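Local coordinates for protein exotoxin A (Pseudomonas aeruginosa, PDB 1IKP) that is an NAD-dependent ADP-ribosyltransferase toxin that binds host cells and probably halts their protein synthesis by modifying elongation factor 2, at residues I113-H118 with Y133-G138. The protein carries 2 engineered substitutions. Sequence-based numbering, arbitrary orientation.
Sequences IKVFIH and YTIEMG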
loop_
_atom_site.group_PDB
_atom_site.type_symbol
_atom_site.label_atom_id
_atom_site.label_comp_id
_atom_site.label_asym_id
_atom_site.label_seq_id
_atom_site.Cartn_x
_atom_site.Cartn_y
_atom_site.Cartn_z
ATOM N N ILE A 113 -0.160 -16.665 -3.266
ATOM C CA ILE A 113 0.848 -17.011 -2.261
ATOM C C ILE A 113 1.830 -15.841 -2.168
ATOM O O ILE A 113 1.895 -14.977 -3.063
ATOM C CB ILE A 113 1.687 -18.278 -2.604
ATOM C CG1 ILE A 113 2.543 -18.061 -3.848
ATOM C CG2 ILE A 113 0.806 -19.474 -2.647
ATOM C CD1 ILE A 113 3.567 -19.188 -4.043
ATOM N N LYS A 114 2.581 -15.810 -1.058
ATOM C CA LYS A 114 3.642 -14.809 -0.902
ATOM C C LYS A 114 4.939 -15.599 -0.928
ATOM O O LYS A 114 4.980 -16.745 -0.476
ATOM C CB LYS A 114 3.597 -14.085 0.449
ATOM C CG LYS A 114 2.303 -13.364 0.744
ATOM C CD LYS A 114 1.919 -12.394 -0.361
ATOM C CE LYS A 114 0.685 -11.574 0.045
ATOM N NZ LYS A 114 -0.044 -11.204 -1.170
ATOM N N VAL A 115 5.979 -14.984 -1.475
ATOM C CA VAL A 115 7.302 -15.603 -1.521
ATOM C C VAL A 115 8.315 -14.550 -1.082
ATOM O O VAL A 115 8.226 -13.383 -1.481
ATOM C CB VAL A 115 7.653 -16.073 -2.963
ATOM C CG1 VAL A 115 9.053 -16.736 -2.981
ATOM C CG2 VAL A 115 6.611 -17.060 -3.447
ATOM N N PHE A 116 9.270 -14.946 -0.244
ATOM C CA PHE A 116 10.320 -14.014 0.139
ATOM C C PHE A 116 11.611 -14.749 0.491
ATOM O O PHE A 116 11.601 -15.955 0.805
ATOM C CB PHE A 116 9.897 -13.065 1.267
ATOM C CG PHE A 116 9.479 -13.740 2.515
ATOM C CD1 PHE A 116 8.148 -14.065 2.741
ATOM C CD2 PHE A 116 10.418 -14.042 3.493
ATOM C CE1 PHE A 116 7.757 -14.677 3.931
ATOM C CE2 PHE A 116 10.016 -14.657 4.681
ATOM C CZ PHE A 116 8.699 -14.971 4.895
ATOM N N ILE A 117 12.701 -14.006 0.389
ATOM C CA ILE A 117 14.049 -14.540 0.593
ATOM C C ILE A 117 14.778 -13.809 1.705
ATOM O O ILE A 117 14.728 -12.584 1.793
ATOM C CB ILE A 117 14.872 -14.356 -0.721
ATOM C CG1 ILE A 117 14.200 -15.050 -1.903
ATOM C CG2 ILE A 117 16.303 -14.849 -0.538
ATOM C CD1 ILE A 117 14.011 -16.515 -1.739
ATOM N N HIS A 118 15.468 -14.567 2.548
ATOM C CA HIS A 118 16.283 -13.955 3.596
ATOM C C HIS A 118 17.727 -14.338 3.330
ATOM O O HIS A 118 18.035 -15.515 3.145
ATOM C CB HIS A 118 15.882 -14.451 4.991
ATOM C CG HIS A 118 14.590 -13.879 5.482
ATOM N ND1 HIS A 118 13.829 -14.484 6.460
ATOM C CD2 HIS A 118 13.923 -12.760 5.124
ATOM C CE1 HIS A 118 12.746 -13.760 6.678
ATOM N NE2 HIS A 118 12.777 -12.708 5.880
ATOM N N TYR A 133 6.968 -11.007 -2.453
ATOM C CA TYR A 133 6.437 -11.167 -3.804
ATOM C C TYR A 133 5.109 -11.908 -3.791
ATOM O O TYR A 133 4.944 -12.883 -3.067
ATOM C CB TYR A 133 7.451 -11.915 -4.679
ATOM C CG TYR A 133 8.789 -11.217 -4.794
ATOM C CD1 TYR A 133 8.953 -10.065 -5.562
ATOM C CD2 TYR A 133 9.905 -11.737 -4.143
ATOM C CE1 TYR A 133 10.207 -9.450 -5.690
ATOM C CE2 TYR A 133 11.132 -11.137 -4.257
ATOM C CZ TYR A 133 11.291 -10.004 -5.032
ATOM O OH TYR A 133 12.531 -9.444 -5.181
ATOM N N THR A 134 4.147 -11.430 -4.580
ATOM C CA THR A 134 2.843 -12.076 -4.628
ATOM C C THR A 134 2.601 -12.818 -5.973
ATOM O O THR A 134 2.734 -12.232 -7.048
ATOM C CB THR A 134 1.732 -11.029 -4.414
ATOM O OG1 THR A 134 1.854 -10.476 -3.099
ATOM C CG2 THR A 134 0.347 -11.662 -4.554
ATOM N N ILE A 135 2.220 -14.092 -5.894
ATOM C CA ILE A 135 1.944 -14.909 -7.094
ATOM C C ILE A 135 0.548 -15.495 -7.067
ATOM O O ILE A 135 0.215 -16.293 -6.199
ATOM C CB ILE A 135 3.003 -16.034 -7.246
ATOM C CG1 ILE A 135 4.389 -15.400 -7.379
ATOM C CG2 ILE A 135 2.684 -16.883 -8.486
ATOM C CD1 ILE A 135 5.542 -16.403 -7.476
ATOM N N GLU A 136 -0.264 -15.088 -8.049
ATOM C CA GLU A 136 -1.646 -15.525 -8.167
ATOM C C GLU A 136 -1.796 -16.999 -8.506
ATOM O O GLU A 136 -1.265 -17.450 -9.522
ATOM C CB GLU A 136 -2.338 -14.684 -9.234
ATOM C CG GLU A 136 -3.822 -14.949 -9.356
ATOM C CD GLU A 136 -4.580 -14.717 -8.046
ATOM O OE1 GLU A 136 -4.094 -13.933 -7.208
ATOM O OE2 GLU A 136 -5.669 -15.292 -7.863
ATOM N N MET A 137 -2.562 -17.731 -7.707
ATOM C CA MET A 137 -2.748 -19.156 -7.914
ATOM C C MET A 137 -4.162 -19.616 -8.191
ATOM O O MET A 137 -4.381 -20.633 -8.859
ATOM C CB MET A 137 -2.219 -19.955 -6.707
ATOM C CG MET A 137 -0.716 -19.742 -6.474
ATOM S SD MET A 137 0.302 -20.480 -7.796
ATOM C CE MET A 137 -0.759 -20.503 -9.200
ATOM N N GLY A 138 -5.143 -18.848 -7.738
ATOM C CA GLY A 138 -6.502 -19.334 -7.876
ATOM C C GLY A 138 -6.764 -20.259 -6.694
ATOM O O GLY A 138 -5.848 -20.893 -6.122
#
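Ile113, Lys114 and Val115 pair with Ile135, Thr134 and Tyr133 in a buried antiparallel contact between the two strands of a beta hairpin, 112-120 and 126-136, in the receptor-binding domain. Ile113 with Ile135 and Val115 with Tyr133 are hydrogen-bonded pairs. The bond from Ile113 N to Ile135 O is 3.0 Å long and nearly straight (167° at the hydrogen). That from Val115 N to Tyr133 O is 2.8 Å and more bent (150°). Each is answered by a second bond in the reverse direction. Lys114 and Thr134 form the non-hydrogen-bonded pair between them, but their side chains supply a link of their own. The lysine chain bends at its second torsion (chi2 -54°), which brings NZ back to Thr134 OG1 at 2.8 Å. The same NZ makes a salt bridge to Glu270 and a hydrogen bond to Asn112, so the buried ammonium has several partners. The other face carries Ile113, Val115, Tyr133 and Ile135, mostly hydrocarbon. Ile113 CG1 lies alongside Ile135 CB at 4.0 Å, and Ile113 CG2 reaches Met137 CG, just past the strand end, at 4.1 Å. Val115 CG2 meets the tip of Ile135 at CD1, 4.2 Å away. Tyr133 CB and CD2 each lie 3.6 Å from Val115 O, which sits oblique to the ring. Val115 and Tyr133 also touch Leu75 of strand 72-77. One hairpin face thus packs against a second, antiparallel sheet, as in the concanavalin-like beta sandwich to which this domain is related.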